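Local coordinates for penicillin-binding protein 2 (Pbp2) (Helicobacter pylori, PDB 5LP5), which probably acts as a penicillin-binding peptidoglycan transpeptidase in cell-wall synthesis and forms a core cell-wall synthesis complex with MreC, at residues S320-E323 with T328-T331; L322-I327 with L376-E381; S366-F371 with T430-G435; T453-T458 with F476-L481. All coordinates share one frame; numbering follows the deposited sequence.

Interaction 1. Residues S320-E323 with T328-T331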
loop_
_atom_site.group_PDB
_atom_site.type_symbol
_atom_site.label_atom_id
_atom_site.label_comp_id
_atom_site.label_asym_id
_atom_site.label_seq_id
_atom_site.Cartn_x
_atom_site.Cartn_y
_atom_site.Cartn_z
ATOM N N SER A 320 -37.581 35.951 0.731
ATOM C CA SER A 320 -37.602 36.989 -0.290
ATOM C C SER A 320 -38.870 37.847 -0.203
ATOM O O SER A 320 -38.807 39.067 -0.360
ATOM C CB SER A 320 -37.514 36.367 -1.684
ATOM O OG SER A 320 -37.190 37.353 -2.661
ATOM N N PHE A 321 -40.020 37.214 0.030
ATOM C CA PHE A 321 -41.277 37.949 0.178
ATOM C C PHE A 321 -41.146 39.007 1.259
ATOM O O PHE A 321 -41.393 40.199 1.029
ATOM C CB PHE A 321 -42.436 37.027 0.581
ATOM C CG PHE A 321 -42.851 36.048 -0.476
ATOM C CD1 PHE A 321 -42.543 36.247 -1.817
ATOM C CD2 PHE A 321 -43.605 34.940 -0.124
ATOM C CE1 PHE A 321 -42.962 35.341 -2.771
ATOM C CE2 PHE A 321 -44.028 34.033 -1.077
ATOM C CZ PHE A 321 -43.707 34.233 -2.401
ATOM N N LEU A 322 -40.762 38.547 2.446
ATOM C CA LEU A 322 -40.670 39.403 3.621
ATOM C C LEU A 322 -39.701 40.539 3.397
ATOM O O LEU A 322 -39.838 41.610 3.987
ATOM C CB LEU A 322 -40.196 38.596 4.823
ATOM C CG LEU A 322 -41.088 37.464 5.303
ATOM C CD1 LEU A 322 -40.305 36.579 6.267
ATOM C CD2 LEU A 322 -42.325 38.036 5.962
ATOM N N GLU A 323 -38.705 40.292 2.560
ATOM C CA GLU A 323 -37.652 41.255 2.321
ATOM C C GLU A 323 -38.081 42.331 1.315
ATOM O O GLU A 323 -37.761 43.515 1.479
ATOM C CB GLU A 323 -36.429 40.495 1.830
ATOM C CG GLU A 323 -35.195 41.322 1.554
ATOM C CD GLU A 323 -34.011 40.444 1.225
ATOM O OE1 GLU A 323 -34.191 39.210 1.090
ATOM O OE2 GLU A 323 -32.908 41.001 1.094
ATOM N N THR A 328 -45.498 40.514 6.525
ATOM C CA THR A 328 -44.796 39.841 7.625
ATOM C C THR A 328 -45.130 38.348 7.704
ATOM O O THR A 328 -46.017 37.826 7.008
ATOM C CB THR A 328 -45.124 40.443 9.007
ATOM O OG1 THR A 328 -46.504 40.205 9.314
ATOM C CG2 THR A 328 -44.825 41.931 9.043
ATOM N N GLU A 329 -44.390 37.675 8.578
ATOM C CA GLU A 329 -44.576 36.257 8.847
ATOM C C GLU A 329 -46.006 35.944 9.253
ATOM O O GLU A 329 -46.477 34.843 9.011
ATOM C CB GLU A 329 -43.565 35.746 9.899
ATOM C CG GLU A 329 -43.503 36.489 11.232
ATOM C CD GLU A 329 -42.496 37.632 11.249
ATOM O OE1 GLU A 329 -42.255 38.257 10.192
ATOM O OE2 GLU A 329 -41.963 37.929 12.328
ATOM N N ASN A 330 -46.700 36.925 9.821
ATOM C CA ASN A 330 -48.068 36.734 10.318
ATOM C C ASN A 330 -49.156 37.136 9.333
ATOM O O ASN A 330 -50.337 36.891 9.584
ATOM C CB ASN A 330 -48.263 37.535 11.591
ATOM C CG ASN A 330 -47.163 37.302 12.579
ATOM O OD1 ASN A 330 -47.000 36.194 13.070
ATOM N ND2 ASN A 330 -46.396 38.339 12.873
ATOM N N THR A 331 -48.768 37.765 8.229
ATOM C CA THR A 331 -49.714 38.078 7.176
ATOM C C THR A 331 -50.440 36.809 6.770
ATOM O O THR A 331 -49.842 35.856 6.249
ATOM C CB THR A 331 -49.005 38.675 5.970
ATOM O OG1 THR A 331 -48.198 39.784 6.413
ATOM C CG2 THR A 331 -50.016 39.112 4.915
#
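Thr331 OG1 accepts the backbone N-H of Thr328, the residue against which Leu322 packs. The distance from Thr328 N to Thr331 OG1 is 2.8 Å, and the N-H...O angle of 167° makes this a nearly straight bond. A weak bond from Thr328 OG1 reaches the same oxygen. The Thr328-Thr331 unit is a type I beta turn, closed by Thr331 N donating to Thr328 O at 3.0 Å, and Thr328 OG1 also takes a weak bond from Asn330 N, the pattern of an ST turn. The peptide face offered to Leu322 is therefore held in part by bonds inside the turn.

The contact across the segments is van der Waals and rests on one methyl branch. Leu322 CD2 sits over the flat face of the Thr328-Glu329 peptide, 3.3 Å from Thr328 C and 3.4 Å from Glu329 N. The line from Thr328 C to that methyl runs steeply to the peptide plane, so the methyl covers the group from above. In the transpeptidase domain this joins the last turn of helix 314-324, whose start carries a sequence resembling the SxxK motif of penicillin-binding proteins, to the loop leading into strand 333-334.

Glu329 adds a second, looser touch. Its CG lies between the backbone N and the carbonyl carbon (chi1 54°), and a bend at CG (chi2 -91°) turns the carboxylate back toward the helix, putting OE1 4.2 Å from Leu322 CD2. That oxygen has its ionic partner in Lys480 of helix 475-493, whose side chain also touches Leu322, while the Glu329 backbone bonds to Leu359.

Interaction 2. Residues L322-I327 with L376-E381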
loop_
_atom_site.group_PDB
_atom_site.type_symbol
_atom_site.label_atom_id
_atom_site.label_comp_id
_atom_site.label_asym_id
_atom_site.label_seq_id
_atom_site.Cartn_x
_atom_site.Cartn_y
_atom_site.Cartn_z
ATOM N N LEU A 322 -40.762 38.547 2.446
ATOM C CA LEU A 322 -40.670 39.403 3.621
ATOM C C LEU A 322 -39.701 40.539 3.397
ATOM O O LEU A 322 -39.838 41.610 3.987
ATOM C CB LEU A 322 -40.196 38.596 4.823
ATOM C CG LEU A 322 -41.088 37.464 5.303
ATOM C CD1 LEU A 322 -40.305 36.579 6.267
ATOM C CD2 LEU A 322 -42.325 38.036 5.962
ATOM N N GLU A 323 -38.705 40.292 2.560
ATOM C CA GLU A 323 -37.652 41.255 2.321
ATOM C C GLU A 323 -38.081 42.331 1.315
ATOM O O GLU A 323 -37.761 43.515 1.479
ATOM C CB GLU A 323 -36.429 40.495 1.830
ATOM C CG GLU A 323 -35.195 41.322 1.554
ATOM C CD GLU A 323 -34.011 40.444 1.225
ATOM O OE1 GLU A 323 -34.191 39.210 1.090
ATOM O OE2 GLU A 323 -32.908 41.001 1.094
ATOM N N ASN A 324 -38.837 41.919 0.298
ATOM C CA ASN A 324 -39.109 42.768 -0.855
ATOM C C ASN A 324 -40.501 43.392 -0.866
ATOM O O ASN A 324 -40.713 44.441 -1.485
ATOM C CB ASN A 324 -38.879 41.956 -2.125
ATOM C CG ASN A 324 -37.410 41.657 -2.356
ATOM O OD1 ASN A 324 -36.605 42.577 -2.497
ATOM N ND2 ASN A 324 -37.049 40.371 -2.378
ATOM N N LEU A 325 -41.443 42.745 -0.182
ATOM C CA LEU A 325 -42.823 43.210 -0.141
ATOM C C LEU A 325 -43.070 43.996 1.154
ATOM O O LEU A 325 -42.151 44.177 1.958
ATOM C CB LEU A 325 -43.775 42.016 -0.260
ATOM C CG LEU A 325 -43.595 41.096 -1.479
ATOM C CD1 LEU A 325 -44.635 39.988 -1.489
ATOM C CD2 LEU A 325 -43.655 41.866 -2.794
ATOM N N HIS A 326 -44.301 44.478 1.333
ATOM C CA HIS A 326 -44.740 45.108 2.588
ATOM C C HIS A 326 -45.636 44.159 3.380
ATOM O O HIS A 326 -46.849 44.381 3.488
ATOM C CB HIS A 326 -45.526 46.389 2.304
ATOM C CG HIS A 326 -44.727 47.453 1.629
ATOM N ND1 HIS A 326 -44.536 47.490 0.263
ATOM C CD2 HIS A 326 -44.091 48.536 2.130
ATOM C CE1 HIS A 326 -43.811 48.550 -0.046
ATOM N NE2 HIS A 326 -43.528 49.201 1.069
ATOM N N ILE A 327 -45.028 43.108 3.930
ATOM C CA ILE A 327 -45.753 42.039 4.633
ATOM C C ILE A 327 -44.908 41.435 5.764
ATOM O O ILE A 327 -43.756 41.826 5.962
ATOM C CB ILE A 327 -46.231 40.929 3.660
ATOM C CG1 ILE A 327 -45.089 40.436 2.756
ATOM C CG2 ILE A 327 -47.399 41.432 2.816
ATOM C CD1 ILE A 327 -44.509 39.107 3.168
ATOM N N LEU A 376 -47.201 36.406 -7.527
ATOM C CA LEU A 376 -47.787 37.372 -8.469
ATOM C C LEU A 376 -47.210 38.782 -8.272
ATOM O O LEU A 376 -47.017 39.534 -9.237
ATOM C CB LEU A 376 -49.316 37.418 -8.315
ATOM C CG LEU A 376 -50.073 36.148 -8.700
ATOM C CD1 LEU A 376 -51.499 36.186 -8.180
ATOM C CD2 LEU A 376 -50.052 35.943 -10.203
ATOM N N GLU A 377 -46.929 39.118 -7.015
ATOM C CA GLU A 377 -46.522 40.469 -6.632
ATOM C C GLU A 377 -44.984 40.674 -6.560
ATOM O O GLU A 377 -44.513 41.808 -6.394
ATOM C CB GLU A 377 -47.209 40.845 -5.299
ATOM C CG GLU A 377 -48.742 40.691 -5.316
ATOM C CD GLU A 377 -49.426 40.921 -3.958
ATOM O OE1 GLU A 377 -48.777 41.426 -3.008
ATOM O OE2 GLU A 377 -50.633 40.592 -3.835
ATOM N N ILE A 378 -44.206 39.593 -6.703
ATOM C CA ILE A 378 -42.733 39.680 -6.650
ATOM C C ILE A 378 -42.120 39.554 -8.034
ATOM O O ILE A 378 -42.545 38.718 -8.836
ATOM C CB ILE A 378 -42.105 38.598 -5.715
ATOM C CG1 ILE A 378 -40.618 38.869 -5.443
ATOM C CG2 ILE A 378 -42.237 37.193 -6.292
ATOM C CD1 ILE A 378 -40.352 40.159 -4.701
ATOM N N SER A 379 -41.117 40.381 -8.311
ATOM C CA SER A 379 -40.393 40.287 -9.579
ATOM C C SER A 379 -39.423 39.115 -9.524
ATOM O O SER A 379 -38.788 38.887 -8.499
ATOM C CB SER A 379 -39.630 41.574 -9.870
ATOM O OG SER A 379 -38.653 41.816 -8.887
ATOM N N ILE A 380 -39.306 38.379 -10.625
ATOM C CA ILE A 380 -38.416 37.225 -10.671
ATOM C C ILE A 380 -36.973 37.656 -10.444
ATOM O O ILE A 380 -36.160 36.871 -9.956
ATOM C CB ILE A 380 -38.539 36.423 -11.999
ATOM C CG1 ILE A 380 -37.773 35.098 -11.909
ATOM C CG2 ILE A 380 -38.031 37.231 -13.183
ATOM C CD1 ILE A 380 -38.273 34.143 -10.844
ATOM N N GLU A 381 -36.649 38.899 -10.792
ATOM C CA GLU A 381 -35.300 39.385 -10.551
ATOM C C GLU A 381 -34.928 39.398 -9.070
ATOM O O GLU A 381 -33.818 39.025 -8.701
ATOM C CB GLU A 381 -35.114 40.772 -11.143
ATOM C CG GLU A 381 -33.731 41.348 -10.862
ATOM C CD GLU A 381 -33.074 42.021 -12.076
ATOM O OE1 GLU A 381 -33.699 42.103 -13.169
ATOM O OE2 GLU A 381 -31.908 42.453 -11.926
#
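Asn324 and Leu325 close over Ile378 where helix 314-324 runs out, meeting the short link between helices 369-377 and 380-389 of the transpeptidase domain; in that link Ser379 is the N-cap of helix 380-389, its OG weakly bonded to Lys382 N. The close part of the packing centres on two methyl groups. Ile378 CD1 lies 3.5 Å from Asn324 CB and 4.2 Å from Leu325 CD2, so it touches the last residue of the helix and the one after it. It gets there because CG1 stands anti to the backbone N of Ile378 (chi1 -168°), while a bend at the next bond (chi2 63°) turns CD1 toward Asn324. The Ile378 side chain is buried and crosses that of Asn324 at a slant. Leu325, the first residue to leave helical geometry, lays CD2 3.7 Å from Glu377 O, a van der Waals approach to a carbonyl.

Toward solvent the contact thins: the distance between Leu325 CD2 and Glu377 CB is already 4.5 Å, and Glu377 is exposed. No hydrogen bond spans the two segments. The polar end of Asn324 is used within its own helix: ND2, which lies 4.0 Å from Ile378 CD1, makes a weak hydrogen bond to Ser320 O.

Interaction 3. Residues S366-F371 with T430-G435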
loop_
_atom_site.group_PDB
_atom_site.type_symbol
_atom_site.label_atom_id
_atom_site.label_comp_id
_atom_site.label_asym_id
_atom_site.label_seq_id
_atom_site.Cartn_x
_atom_site.Cartn_y
_atom_site.Cartn_z
ATOM N N SER A 366 -46.598 22.632 3.801
ATOM C CA SER A 366 -46.099 22.563 2.425
ATOM C C SER A 366 -47.199 23.099 1.507
ATOM O O SER A 366 -47.551 22.458 0.520
ATOM C CB SER A 366 -45.704 21.115 2.066
ATOM O OG SER A 366 -45.001 21.018 0.837
ATOM N N VAL A 367 -47.748 24.268 1.858
ATOM C CA VAL A 367 -48.859 24.879 1.120
ATOM C C VAL A 367 -48.350 25.628 -0.109
ATOM O O VAL A 367 -47.358 26.356 -0.037
ATOM C CB VAL A 367 -49.663 25.868 1.989
ATOM C CG1 VAL A 367 -50.757 26.545 1.181
ATOM C CG2 VAL A 367 -50.278 25.159 3.168
ATOM N N ASP A 368 -49.054 25.458 -1.228
ATOM C CA ASP A 368 -48.611 25.984 -2.510
ATOM C C ASP A 368 -49.164 27.388 -2.778
ATOM O O ASP A 368 -48.435 28.251 -3.280
ATOM C CB ASP A 368 -49.002 25.018 -3.635
ATOM C CG ASP A 368 -48.165 23.720 -3.634
ATOM O OD1 ASP A 368 -47.021 23.714 -3.144
ATOM O OD2 ASP A 368 -48.635 22.688 -4.139
ATOM N N VAL A 369 -50.432 27.623 -2.438
ATOM C CA VAL A 369 -51.112 28.865 -2.857
ATOM C C VAL A 369 -50.565 30.141 -2.215
ATOM O O VAL A 369 -50.540 31.187 -2.862
ATOM C CB VAL A 369 -52.647 28.783 -2.662
ATOM C CG1 VAL A 369 -53.304 30.143 -2.882
ATOM C CG2 VAL A 369 -53.240 27.770 -3.632
ATOM N N TYR A 370 -50.130 30.065 -0.957
ATOM C CA TYR A 370 -49.527 31.226 -0.303
ATOM C C TYR A 370 -48.422 31.806 -1.191
ATOM O O TYR A 370 -48.312 33.026 -1.348
ATOM C CB TYR A 370 -48.962 30.833 1.064
ATOM C CG TYR A 370 -48.209 31.937 1.790
ATOM C CD1 TYR A 370 -48.873 32.828 2.629
ATOM C CD2 TYR A 370 -46.834 32.083 1.642
ATOM C CE1 TYR A 370 -48.185 33.821 3.319
ATOM C CE2 TYR A 370 -46.130 33.071 2.321
ATOM C CZ TYR A 370 -46.805 33.938 3.164
ATOM O OH TYR A 370 -46.114 34.931 3.842
ATOM N N PHE A 371 -47.627 30.906 -1.776
ATOM C CA PHE A 371 -46.481 31.267 -2.614
ATOM C C PHE A 371 -46.928 31.627 -4.012
ATOM O O PHE A 371 -46.347 32.507 -4.632
ATOM C CB PHE A 371 -45.437 30.135 -2.639
ATOM C CG PHE A 371 -44.889 29.801 -1.275
ATOM C CD1 PHE A 371 -43.898 30.586 -0.699
ATOM C CD2 PHE A 371 -45.384 28.730 -0.556
ATOM C CE1 PHE A 371 -43.406 30.302 0.558
ATOM C CE2 PHE A 371 -44.896 28.448 0.698
ATOM C CZ PHE A 371 -43.911 29.235 1.259
ATOM N N THR A 430 -41.764 28.423 -10.247
ATOM C CA THR A 430 -40.439 28.529 -9.644
ATOM C C THR A 430 -40.538 28.799 -8.148
ATOM O O THR A 430 -39.726 28.294 -7.377
ATOM C CB THR A 430 -39.587 29.600 -10.361
ATOM O OG1 THR A 430 -39.464 29.252 -11.754
ATOM C CG2 THR A 430 -38.185 29.714 -9.735
ATOM N N ALA A 431 -41.539 29.565 -7.728
ATOM C CA ALA A 431 -41.714 29.872 -6.297
ATOM C C ALA A 431 -42.074 28.649 -5.450
ATOM O O ALA A 431 -42.104 28.742 -4.234
ATOM C CB ALA A 431 -42.752 30.971 -6.106
ATOM N N ILE A 432 -42.366 27.523 -6.095
ATOM C CA ILE A 432 -42.520 26.242 -5.394
ATOM C C ILE A 432 -41.469 25.209 -5.809
ATOM O O ILE A 432 -41.662 24.001 -5.638
ATOM C CB ILE A 432 -43.926 25.636 -5.593
ATOM C CG1 ILE A 432 -44.196 25.312 -7.074
ATOM C CG2 ILE A 432 -44.983 26.583 -5.052
ATOM C CD1 ILE A 432 -45.206 24.193 -7.270
ATOM N N GLY A 433 -40.367 25.693 -6.365
ATOM C CA GLY A 433 -39.219 24.850 -6.684
ATOM C C GLY A 433 -39.402 23.823 -7.792
ATOM O O GLY A 433 -38.934 22.680 -7.666
ATOM N N GLN A 434 -40.047 24.229 -8.885
ATOM C CA GLN A 434 -40.232 23.344 -10.016
ATOM C C GLN A 434 -40.109 24.072 -11.353
ATOM O O GLN A 434 -39.671 25.214 -11.384
ATOM C CB GLN A 434 -41.551 22.600 -9.855
ATOM C CG GLN A 434 -41.524 21.661 -8.651
ATOM C CD GLN A 434 -42.189 20.319 -8.923
ATOM O OE1 GLN A 434 -41.603 19.262 -8.691
ATOM N NE2 GLN A 434 -43.414 20.360 -9.440
ATOM N N GLY A 435 -40.431 23.399 -12.460
ATOM C CA GLY A 435 -40.141 23.936 -13.786
ATOM C C GLY A 435 -38.654 23.861 -14.089
ATOM O O GLY A 435 -38.033 22.804 -13.938
#
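Phe371 and Ile432 meet through their first torsions: CG of Phe371 stands anti to the carbonyl carbon (chi1 -60°), and in Ile432 CG1 takes the position between backbone N and carbonyl carbon (chi1 63°), which sets CG2 beside the N and pointing at helix 369-377. Residues Thr430-Gly433 form a type I turn within the Schellman motif that ends helix 424-430. Gly433 is its C-prime residue, and Gly433 N donates to Thr430 O at 2.9 Å.

Ile432 CG2 fills the angle between two residues of the opposing segment. It is 4.3 Å from Phe371 CB and 4.0 Å from Asp368 OD1, and the Asp368 and Ile432 side chains cross at about a right angle. Phe371 CB also lies 3.9 Å from Ala431 O; its touch on Ala431 CB, at 4.5 Å, is looser. No hydrogen bond crosses between the segments.

Asp368 uses the same OD1 in a salt bridge to Lys314, and Ser366 OG is hydrogen-bonded to Ser311 OG. Ser366-Val367-Asp368 thus probably forms the SxN-type motif of the transpeptidase site, with aspartate at the third place, beside the SxxK-like pair Ser311 and Lys314. Of these three residues Asp368 is the one that meets the turn. Within its own segment the Phe371 ring has Val367 O in plane at its edge and Tyr370 CD2 3.9 Å above its centre.

Interaction 4. Residues T453-T458 with F476-L481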
loop_
_atom_site.group_PDB
_atom_site.type_symbol
_atom_site.label_atom_id
_atom_site.label_comp_id
_atom_site.label_asym_id
_atom_site.label_seq_id
_atom_site.Cartn_x
_atom_site.Cartn_y
_atom_site.Cartn_z
ATOM N N THR A 453 -28.205 27.985 11.082
ATOM C CA THR A 453 -27.065 28.650 11.721
ATOM C C THR A 453 -27.073 30.165 11.576
ATOM O O THR A 453 -26.633 30.863 12.477
ATOM C CB THR A 453 -25.712 28.162 11.137
ATOM O OG1 THR A 453 -25.715 26.735 11.001
ATOM C CG2 THR A 453 -24.539 28.579 12.031
ATOM N N GLY A 454 -27.535 30.672 10.439
ATOM C CA GLY A 454 -27.404 32.099 10.124
ATOM C C GLY A 454 -26.143 32.407 9.333
ATOM O O GLY A 454 -25.933 33.552 8.858
ATOM N N LYS A 455 -25.307 31.376 9.172
ATOM C CA LYS A 455 -24.114 31.467 8.338
ATOM C C LYS A 455 -23.943 30.206 7.507
ATOM O O LYS A 455 -24.478 29.137 7.851
ATOM C CB LYS A 455 -22.878 31.760 9.193
ATOM C CG LYS A 455 -22.941 33.138 9.837
ATOM C CD LYS A 455 -21.743 33.410 10.709
ATOM C CE LYS A 455 -21.962 34.650 11.557
ATOM N NZ LYS A 455 -20.666 35.219 12.032
ATOM N N LEU A 456 -23.196 30.365 6.412
ATOM C CA LEU A 456 -23.121 29.372 5.326
ATOM C C LEU A 456 -21.844 28.526 5.337
ATOM O O LEU A 456 -20.731 29.028 5.161
ATOM C CB LEU A 456 -23.232 30.077 3.968
ATOM C CG LEU A 456 -23.294 29.180 2.727
ATOM C CD1 LEU A 456 -24.545 28.307 2.726
ATOM C CD2 LEU A 456 -23.225 30.039 1.473
ATOM N N ALA A 457 -22.023 27.233 5.513
ATOM C CA ALA A 457 -20.892 26.331 5.601
ATOM C C ALA A 457 -20.466 25.897 4.214
ATOM O O ALA A 457 -21.302 25.603 3.368
ATOM C CB ALA A 457 -21.282 25.109 6.421
ATOM N N THR A 458 -19.164 25.863 3.981
ATOM C CA THR A 458 -18.611 25.188 2.805
ATOM C C THR A 458 -18.414 23.708 3.148
ATOM O O THR A 458 -17.509 23.395 3.945
ATOM C CB THR A 458 -17.253 25.790 2.404
ATOM O OG1 THR A 458 -17.435 27.149 2.006
ATOM C CG2 THR A 458 -16.634 25.038 1.269
ATOM N N PHE A 476 -31.552 42.316 8.403
ATOM C CA PHE A 476 -32.978 42.026 8.319
ATOM C C PHE A 476 -33.226 40.536 8.090
ATOM O O PHE A 476 -34.067 39.927 8.761
ATOM C CB PHE A 476 -33.622 42.852 7.194
ATOM C CG PHE A 476 -35.067 42.519 6.955
ATOM C CD1 PHE A 476 -36.070 43.131 7.685
ATOM C CD2 PHE A 476 -35.417 41.572 6.015
ATOM C CE1 PHE A 476 -37.401 42.810 7.468
ATOM C CE2 PHE A 476 -36.743 41.250 5.793
ATOM C CZ PHE A 476 -37.739 41.864 6.524
ATOM N N GLN A 477 -32.488 39.959 7.143
ATOM C CA GLN A 477 -32.676 38.565 6.768
ATOM C C GLN A 477 -32.404 37.610 7.930
ATOM O O GLN A 477 -33.168 36.670 8.139
ATOM C CB GLN A 477 -31.785 38.200 5.582
ATOM C CG GLN A 477 -32.240 38.796 4.264
ATOM C CD GLN A 477 -31.183 38.650 3.196
ATOM O OE1 GLN A 477 -30.060 39.131 3.352
ATOM N NE2 GLN A 477 -31.533 37.977 2.111
ATOM N N LYS A 478 -31.328 37.857 8.677
ATOM C CA LYS A 478 -30.973 37.007 9.812
ATOM C C LYS A 478 -32.083 36.945 10.868
ATOM O O LYS A 478 -32.416 35.862 11.362
ATOM C CB LYS A 478 -29.665 37.474 10.440
ATOM C CG LYS A 478 -28.430 37.180 9.600
ATOM C CD LYS A 478 -27.167 37.592 10.334
ATOM C CE LYS A 478 -25.910 37.376 9.511
ATOM N NZ LYS A 478 -24.719 37.709 10.343
ATOM N N LYS A 479 -32.662 38.099 11.198
ATOM C CA LYS A 479 -33.778 38.143 12.146
ATOM C C LYS A 479 -34.949 37.268 11.703
ATOM O O LYS A 479 -35.525 36.526 12.502
ATOM C CB LYS A 479 -34.289 39.574 12.360
ATOM C CG LYS A 479 -35.650 39.600 13.065
ATOM C CD LYS A 479 -36.004 40.903 13.768
ATOM C CE LYS A 479 -36.950 40.617 14.939
ATOM N NZ LYS A 479 -37.304 41.818 15.735
ATOM N N LYS A 480 -35.294 37.357 10.427
ATOM C CA LYS A 480 -36.411 36.594 9.888
ATOM C C LYS A 480 -36.151 35.087 9.871
ATOM O O LYS A 480 -37.092 34.298 9.788
ATOM C CB LYS A 480 -36.759 37.091 8.488
ATOM C CG LYS A 480 -37.234 38.532 8.456
ATOM C CD LYS A 480 -38.488 38.754 9.294
ATOM C CE LYS A 480 -38.712 40.225 9.612
ATOM N NZ LYS A 480 -39.804 40.378 10.606
ATOM N N LEU A 481 -34.885 34.685 9.971
ATOM C CA LEU A 481 -34.536 33.262 10.004
ATOM C C LEU A 481 -35.291 32.490 11.083
ATOM O O LEU A 481 -35.737 31.360 10.846
ATOM C CB LEU A 481 -33.024 33.059 10.182
ATOM C CG LEU A 481 -32.147 33.447 8.989
ATOM C CD1 LEU A 481 -30.679 33.245 9.309
ATOM C CD2 LEU A 481 -32.524 32.659 7.746
#
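The C-terminal end of helix 441-453 is the element in contact here: Gly454 is the first residue past the helix, with a positive phi of 92°, and the chain turns there and leads away from helix 475-493 after Lys455. The two elements belong to the transpeptidase domain.

Leu481 makes the closer approach. Its CD1 methyl lies 3.6 Å from Gly454 CA, a distance that the bare backbone at this helix end permits, since a side chain here would lie close to that methyl and press on the carbonyl O of Thr453. Leu481 CG stands anti to the carbonyl carbon (chi1 -70°), which carries the branch out toward the neighbouring helix end. The Leu481 side chain also touches Ile451 of helix 441-453 and Leu473 in the loop before its own helix.

One turn earlier on helix 475-493, Lys478 reaches past the same glycine with its chain fully extended beyond CG. Its CE methylene passes 3.9 Å from Gly454 O, and its ammonium makes a salt bridge with Asp471. Lys455 flanks it at the exposed margin: Lys455 CE is 4.3 Å from Lys478 NZ, and the two ammonium nitrogens, Lys455 NZ and Lys478 NZ, are 5.0 Å apart.

With no hydrogen bond between the segments, cohesion here rests on a leucine methyl and a lysine hydrocarbon chain laid on bare backbone. The like charges of the two lysines would be expected to repel mildly, an effect that Asp471 probably offsets.

All four contacts lie in the transpeptidase domain, and none has a hydrogen bond spanning its segments. Interactions 1 and 2 share Leu322 and Glu323 at the end of helix 314-324, their centres about 9 Å apart; both are partly buried. Interaction 3, its centre about 15 Å from that of interaction 1, is the buried one and lies next to the probable catalytic motifs; the Phe321 and Phe371 rings join it to interaction 1, and it shares helix 369-377 with interaction 2. Interaction 4, partly buried with two lysines on its solvent side, connects back through helix 475-493, where Phe476 packs on Glu323. Charged groups thus border interactions 1 and 4, whereas in interaction 3 a touching atom, Asp368 OD1, itself carries a salt bridge.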